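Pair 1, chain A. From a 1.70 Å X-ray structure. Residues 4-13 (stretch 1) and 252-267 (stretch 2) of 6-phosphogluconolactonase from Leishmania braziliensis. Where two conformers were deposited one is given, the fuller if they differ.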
# COMPACT_ATOMS: atom_id res chain seq x y z
N PHE A 4 -19.35 -2.24 -7.72
CA PHE A 4 -18.33 -1.40 -6.97
C PHE A 4 -18.98 -0.22 -6.28
O PHE A 4 -19.57 0.66 -6.93
CB PHE A 4 -17.25 -0.86 -7.94
CG PHE A 4 -16.10 -0.13 -7.26
CD1 PHE A 4 -15.36 -0.71 -6.23
CD2 PHE A 4 -15.72 1.14 -7.69
CE1 PHE A 4 -14.30 -0.05 -5.65
CE2 PHE A 4 -14.65 1.78 -7.14
CZ PHE A 4 -13.94 1.19 -6.10
N ALA A 5 -18.84 -0.15 -4.96
CA ALA A 5 -19.49 0.90 -4.19
C ALA A 5 -18.54 1.38 -3.09
O ALA A 5 -18.68 0.97 -1.93
CB ALA A 5 -20.82 0.39 -3.60
N PRO A 6 -17.56 2.22 -3.46
CA PRO A 6 -16.60 2.68 -2.45
C PRO A 6 -17.19 3.74 -1.56
O PRO A 6 -18.07 4.50 -1.97
CB PRO A 6 -15.48 3.30 -3.30
CG PRO A 6 -16.15 3.73 -4.54
CD PRO A 6 -17.23 2.73 -4.80
N THR A 7 -16.70 3.79 -0.33
CA THR A 7 -16.94 4.93 0.52
C THR A 7 -16.02 6.06 0.05
O THR A 7 -14.83 5.85 -0.15
CB THR A 7 -16.66 4.58 2.00
OG1 THR A 7 -17.62 3.60 2.44
CG2 THR A 7 -16.77 5.82 2.88
N VAL A 8 -16.54 7.27 -0.11
CA VAL A 8 -15.71 8.43 -0.47
C VAL A 8 -15.93 9.52 0.57
O VAL A 8 -17.07 9.91 0.82
CB VAL A 8 -16.05 8.99 -1.85
CG1 VAL A 8 -15.21 10.25 -2.14
CG2 VAL A 8 -15.84 7.93 -2.93
N LYS A 9 -14.84 9.96 1.18
CA LYS A 9 -14.90 11.03 2.21
C LYS A 9 -13.93 12.13 1.80
O LYS A 9 -12.71 11.94 1.74
CB LYS A 9 -14.56 10.50 3.60
CG LYS A 9 -14.72 11.55 4.70
CD LYS A 9 -14.32 10.98 6.06
CE LYS A 9 -14.35 12.05 7.12
NZ LYS A 9 -15.75 12.48 7.40
N ILE A 10 -14.50 13.28 1.46
CA ILE A 10 -13.72 14.45 1.11
C ILE A 10 -13.46 15.20 2.37
O ILE A 10 -14.39 15.75 2.99
CB ILE A 10 -14.46 15.38 0.11
CG1 ILE A 10 -14.76 14.66 -1.19
CG2 ILE A 10 -13.60 16.63 -0.14
CD1 ILE A 10 -13.62 14.12 -1.84
N CYS A 11 -12.19 15.27 2.72
CA CYS A 11 -11.72 15.88 3.94
C CYS A 11 -11.28 17.30 3.60
O CYS A 11 -11.07 17.63 2.42
CB CYS A 11 -10.60 15.03 4.50
SG CYS A 11 -11.07 13.28 4.87
N GLU A 12 -11.25 18.19 4.59
CA GLU A 12 -10.82 19.58 4.40
C GLU A 12 -9.30 19.70 4.43
O GLU A 12 -8.72 20.67 3.91
CB GLU A 12 -11.40 20.47 5.51
CG GLU A 12 -12.83 20.96 5.29
CD GLU A 12 -13.87 20.16 6.08
OE1 GLU A 12 -14.13 18.99 5.72
OE2 GLU A 12 -14.43 20.71 7.05
N ASN A 13 -8.66 18.74 5.07
CA ASN A 13 -7.22 18.80 5.30
C ASN A 13 -6.68 17.44 5.73
O ASN A 13 -7.44 16.48 5.94
CB ASN A 13 -6.88 19.89 6.33
CG ASN A 13 -7.53 19.64 7.68
OD1 ASN A 13 -7.41 18.55 8.25
ND2 ASN A 13 -8.24 20.64 8.19
N SER A 252 -13.76 -4.08 0.93
CA SER A 252 -14.30 -2.74 0.92
C SER A 252 -13.22 -1.80 0.40
O SER A 252 -12.01 -2.08 0.54
CB SER A 252 -14.70 -2.30 2.32
OG SER A 252 -13.58 -2.01 3.14
N VAL A 253 -13.64 -0.71 -0.22
CA VAL A 253 -12.70 0.32 -0.66
C VAL A 253 -13.21 1.67 -0.13
O VAL A 253 -14.42 2.00 -0.25
CB VAL A 253 -12.53 0.36 -2.20
CG1 VAL A 253 -11.69 1.55 -2.66
CG2 VAL A 253 -11.96 -0.96 -2.74
N THR A 254 -12.30 2.40 0.49
CA THR A 254 -12.55 3.75 0.97
C THR A 254 -11.53 4.72 0.38
O THR A 254 -10.34 4.44 0.44
CB THR A 254 -12.46 3.79 2.48
OG1 THR A 254 -13.41 2.86 3.02
CG2 THR A 254 -12.67 5.21 3.03
N LEU A 255 -12.01 5.82 -0.19
CA LEU A 255 -11.17 6.91 -0.71
C LEU A 255 -11.29 8.11 0.25
O LEU A 255 -12.37 8.66 0.41
CB LEU A 255 -11.60 7.34 -2.10
CG LEU A 255 -11.72 6.27 -3.17
CD1 LEU A 255 -11.95 6.96 -4.56
CD2 LEU A 255 -10.53 5.36 -3.21
N LEU A 256 -10.18 8.46 0.90
CA LEU A 256 -10.06 9.64 1.75
C LEU A 256 -9.31 10.71 0.97
O LEU A 256 -8.13 10.54 0.68
CB LEU A 256 -9.30 9.29 3.05
CG LEU A 256 -9.93 8.15 3.88
CD1 LEU A 256 -9.04 7.79 5.10
CD2 LEU A 256 -11.36 8.45 4.30
N LEU A 257 -10.02 11.78 0.60
CA LEU A 257 -9.55 12.72 -0.39
C LEU A 257 -9.62 14.12 0.18
O LEU A 257 -10.45 14.39 1.04
CB LEU A 257 -10.46 12.67 -1.62
CG LEU A 257 -10.65 11.32 -2.31
CD1 LEU A 257 -11.59 11.51 -3.49
CD2 LEU A 257 -9.29 10.72 -2.75
N ASP A 258 -8.78 15.03 -0.33
CA ASP A 258 -8.90 16.43 0.02
C ASP A 258 -9.75 17.10 -1.08
O ASP A 258 -10.14 16.42 -2.04
CB ASP A 258 -7.51 17.05 0.23
CG ASP A 258 -6.86 17.53 -1.04
OD1 ASP A 258 -6.02 18.45 -0.93
OD2 ASP A 258 -7.17 17.02 -2.14
N PRO A 259 -10.06 18.39 -0.92
CA PRO A 259 -11.03 18.98 -1.85
C PRO A 259 -10.57 18.98 -3.32
O PRO A 259 -11.38 18.71 -4.22
CB PRO A 259 -11.24 20.39 -1.31
CG PRO A 259 -10.85 20.30 0.14
CD PRO A 259 -9.73 19.30 0.18
N GLY A 260 -9.28 19.22 -3.57
CA GLY A 260 -8.76 19.21 -4.95
C GLY A 260 -8.84 17.83 -5.59
O GLY A 260 -9.27 17.70 -6.74
N ALA A 261 -8.42 16.80 -4.85
CA ALA A 261 -8.47 15.40 -5.33
C ALA A 261 -9.91 14.92 -5.55
O ALA A 261 -10.20 14.20 -6.50
CB ALA A 261 -7.73 14.43 -4.38
N GLY A 262 -10.83 15.40 -4.70
CA GLY A 262 -12.23 15.01 -4.78
C GLY A 262 -13.15 15.91 -5.58
O GLY A 262 -14.36 15.70 -5.55
N GLU A 263 -12.60 16.90 -6.30
CA GLU A 263 -13.42 17.88 -7.03
C GLU A 263 -14.42 17.20 -7.97
O GLU A 263 -14.05 16.32 -8.75
CB GLU A 263 -12.54 18.88 -7.80
CG GLU A 263 -13.33 20.03 -8.46
CD GLU A 263 -12.48 21.26 -8.77
OE1 GLU A 263 -11.24 21.24 -8.58
OE2 GLU A 263 -13.07 22.28 -9.19
N GLY A 264 -15.69 17.58 -7.85
CA GLY A 264 -16.73 17.05 -8.73
C GLY A 264 -17.35 15.72 -8.35
O GLY A 264 -18.37 15.32 -8.93
N VAL A 265 -16.78 15.00 -7.39
CA VAL A 265 -17.29 13.67 -7.05
C VAL A 265 -18.59 13.68 -6.26
O VAL A 265 -19.57 13.01 -6.62
CB VAL A 265 -16.23 12.86 -6.27
CG1 VAL A 265 -16.84 11.55 -5.75
CG2 VAL A 265 -15.04 12.61 -7.17
N CYS A 266 -18.63 14.47 -5.19
CA CYS A 266 -19.74 14.39 -4.27
C CYS A 266 -20.79 15.45 -4.57
O CYS A 266 -20.51 16.49 -5.19
CB CYS A 266 -19.25 14.48 -2.83
SG CYS A 266 -18.30 13.04 -2.33
N ALA A 267 -22.01 15.17 -4.12
CA ALA A 267 -23.11 16.08 -4.34
C ALA A 267 -22.83 17.32 -3.51
O ALA A 267 -22.20 17.24 -2.45
CB ALA A 267 -24.43 15.43 -3.94
OXT ALA A 267 -23.21 18.43 -3.87
O HOH W 1 -16.56 -0.67 -0.53
O HOH W 2 -16.32 1.26 1.99

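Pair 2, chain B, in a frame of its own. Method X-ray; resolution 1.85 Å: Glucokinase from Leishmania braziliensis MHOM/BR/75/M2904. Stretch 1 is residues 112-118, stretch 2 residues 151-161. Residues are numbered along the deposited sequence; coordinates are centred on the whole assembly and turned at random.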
# COMPACT_ATOMS: atom_id res chain seq x y z
N SER B 112 -8.54 -20.96 11.35
CA SER B 112 -7.34 -20.16 11.19
C SER B 112 -6.72 -19.88 12.55
O SER B 112 -7.36 -20.04 13.59
CB SER B 112 -7.66 -18.81 10.55
OG SER B 112 -8.50 -18.05 11.40
N GLY B 113 -5.47 -19.46 12.52
CA GLY B 113 -4.78 -19.01 13.71
C GLY B 113 -3.94 -17.81 13.35
O GLY B 113 -3.42 -17.71 12.23
N ALA B 114 -3.83 -16.87 14.28
CA ALA B 114 -3.08 -15.65 14.02
C ALA B 114 -2.44 -15.13 15.30
O ALA B 114 -3.02 -15.25 16.38
CB ALA B 114 -3.98 -14.59 13.43
N VAL B 115 -1.27 -14.50 15.16
CA VAL B 115 -0.64 -13.87 16.31
C VAL B 115 -0.28 -12.44 15.97
O VAL B 115 0.50 -12.20 15.05
CB VAL B 115 0.62 -14.62 16.77
CG1 VAL B 115 1.20 -13.96 18.04
CG2 VAL B 115 0.31 -16.08 17.05
N SER B 116 -0.88 -11.51 16.70
CA SER B 116 -0.53 -10.09 16.61
C SER B 116 0.65 -9.84 17.52
O SER B 116 0.59 -10.15 18.72
CB SER B 116 -1.71 -9.21 17.06
OG SER B 116 -1.39 -7.83 16.95
N VAL B 117 1.73 -9.30 16.96
CA VAL B 117 2.94 -9.03 17.72
C VAL B 117 3.37 -7.58 17.57
O VAL B 117 3.18 -6.98 16.50
CB VAL B 117 4.11 -9.97 17.33
CG1 VAL B 117 3.77 -11.40 17.68
CG2 VAL B 117 4.42 -9.85 15.84
N PRO B 118 3.93 -7.00 18.64
CA PRO B 118 4.38 -5.61 18.63
C PRO B 118 5.84 -5.54 18.19
O PRO B 118 6.72 -5.19 18.98
CB PRO B 118 4.25 -5.20 20.10
CG PRO B 118 4.59 -6.48 20.85
CD PRO B 118 4.17 -7.64 19.95
N ARG B 151 -3.24 -21.49 6.66
CA ARG B 151 -4.36 -20.73 7.19
C ARG B 151 -3.93 -19.92 8.41
O ARG B 151 -4.74 -19.63 9.28
CB ARG B 151 -5.50 -21.67 7.57
CG ARG B 151 -6.06 -22.53 6.42
CD ARG B 151 -7.55 -22.79 6.66
NE ARG B 151 -8.42 -22.63 5.49
CZ ARG B 151 -8.36 -21.65 4.58
NH1 ARG B 151 -7.43 -20.70 4.62
NH2 ARG B 151 -9.23 -21.64 3.59
N SER B 152 -2.65 -19.55 8.45
CA SER B 152 -2.08 -18.94 9.64
C SER B 152 -1.04 -17.85 9.33
O SER B 152 -0.35 -17.91 8.32
CB SER B 152 -1.45 -20.02 10.52
OG SER B 152 -2.43 -20.97 10.89
N ALA B 153 -0.92 -16.86 10.20
CA ALA B 153 0.01 -15.78 9.94
C ALA B 153 0.37 -15.08 11.22
O ALA B 153 -0.44 -15.03 12.16
CB ALA B 153 -0.60 -14.77 8.98
N LEU B 154 1.58 -14.53 11.26
CA LEU B 154 1.92 -13.52 12.24
C LEU B 154 1.44 -12.19 11.68
O LEU B 154 1.58 -11.92 10.49
CB LEU B 154 3.43 -13.47 12.48
CG LEU B 154 4.04 -14.77 12.96
CD1 LEU B 154 5.56 -14.65 13.08
CD2 LEU B 154 3.43 -15.17 14.28
N LEU B 155 0.85 -11.37 12.54
CA LEU B 155 0.38 -10.06 12.13
C LEU B 155 1.08 -8.96 12.91
O LEU B 155 1.30 -9.09 14.14
CB LEU B 155 -1.13 -9.96 12.35
CG LEU B 155 -2.02 -11.08 11.78
CD1 LEU B 155 -3.45 -10.91 12.28
CD2 LEU B 155 -2.00 -11.11 10.25
N ASN B 156 1.41 -7.89 12.21
CA ASN B 156 1.78 -6.64 12.88
C ASN B 156 0.61 -6.16 13.69
O ASN B 156 -0.54 -6.44 13.36
CB ASN B 156 2.14 -5.56 11.84
CG ASN B 156 3.61 -5.60 11.45
OD1 ASN B 156 4.48 -5.20 12.23
ND2 ASN B 156 3.89 -6.07 10.23
N ASP B 157 0.89 -5.44 14.77
CA ASP B 157 -0.14 -4.87 15.63
C ASP B 157 -1.21 -4.10 14.83
O ASP B 157 -2.42 -4.35 14.98
CB ASP B 157 0.55 -4.01 16.73
CG ASP B 157 -0.31 -2.85 17.24
OD1 ASP B 157 -1.52 -3.04 17.51
OD2 ASP B 157 0.24 -1.74 17.39
N LEU B 158 -0.78 -3.21 13.94
CA LEU B 158 -1.74 -2.42 13.17
C LEU B 158 -2.42 -3.21 12.04
O LEU B 158 -3.51 -2.85 11.59
CB LEU B 158 -1.08 -1.15 12.62
CG LEU B 158 -1.59 0.10 13.31
CD1 LEU B 158 -3.08 0.15 13.12
CD2 LEU B 158 -1.26 0.00 14.79
N GLU B 159 -1.77 -4.26 11.59
CA GLU B 159 -2.38 -5.15 10.59
C GLU B 159 -3.53 -5.88 11.27
O GLU B 159 -4.66 -5.90 10.75
CB GLU B 159 -1.33 -6.12 10.06
CG GLU B 159 -1.85 -7.19 9.11
CD GLU B 159 -0.78 -8.19 8.73
OE1 GLU B 159 0.31 -8.14 9.34
OE2 GLU B 159 -1.04 -9.02 7.83
N ALA B 160 -3.26 -6.42 12.45
CA ALA B 160 -4.31 -7.09 13.20
C ALA B 160 -5.43 -6.11 13.56
O ALA B 160 -6.59 -6.48 13.53
CB ALA B 160 -3.75 -7.77 14.44
N GLY B 161 -5.09 -4.87 13.88
CA GLY B 161 -6.11 -3.88 14.24
C GLY B 161 -7.06 -3.58 13.09
O GLY B 161 -8.29 -3.47 13.26

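The sharpest difference lies where the second stretch turns back over the first strand: pair 1 sets a large side chain against a glycine, pair 2 a small one against an alanine. In pair 1, A:Ile10 (chi1 m, chi2 m) sends CD1 to 3.4 Å from A:Gly262 CA; a CB at A:Gly262 would point toward the first stretch and fall 1.9 Å from A:Ile10 CD1, a clash. At the matching positions of pair 2, B:Ser116 OG lies 3.4 Å from B:Ala160 CB, so the methyl group occupies space that the shorter serine leaves free.

The backbones around this exchange superpose with an RMSD of 0.7 Å. In each pair two parallel strands lie side by side, their directions 12° apart in pair 1 and 20° in pair 2. A:Thr7 to A:Ile10 match B:Gly113 to B:Ser116, and A:Thr254 to A:Leu257 match B:Ser152 to B:Leu155. Alternate residues of the first strand bond through both N and O, as parallel pairing requires. A:Lys9 N donates to A:Leu255 O (2.9 Å) and A:Leu257 N to A:Lys9 O (2.9 Å); correspondingly, B:Val115 N donates to B:Ala153 O (3.2 Å) and B:Leu155 N to B:Val115 O (2.7 Å). The ladder loosens toward the start of pair 2, where B:Gly113 N to B:Arg151 O is a weak bond of 3.3 Å; its match in pair 1, A:Thr7 N to A:Val253 O, measures 2.9 Å. There a water also joins the strands, donating to A:Val253 O at 3.0 Å and hydrogen-bonding A:Thr7 OG1 at 2.7 Å.

On the face of A:Val8 and A:Ile10, A:Val8 CG1 reaches A:Leu257 CD1 at 4.1 Å. Pair 2 makes the equivalent contact with less bulk, B:Ala114 CB to B:Leu155 CD1 at 3.9 Å. Across the sheet, A:Leu256 and B:Leu154 share the m,t rotamer and pack similarly: A:Leu256 CD2 lies 3.9 Å from A:Lys9 CB, and B:Leu154 CD2 3.8 Å from B:Val115 CB. The lysine's end leads away, yet A:Lys9 CD also lies 4.3 Å from A:Leu256 CD2.

At the far end of the ladder, A:Cys11 N donates to A:Leu257 O (2.6 Å) and B:Val117 N to B:Leu155 O (2.9 Å). Next, B:Asp157 N forms a weak bond to B:Val117 O (3.3 Å), whereas the matching A:Pro259 has no N-H and instead places CD 3.1 Å from A:Cys11 O. The turn itself is held alike: A:Gly262 N bonds A:Asp258 O and B:Ala160 N bonds B:Asn156 O, both at 2.9 Å.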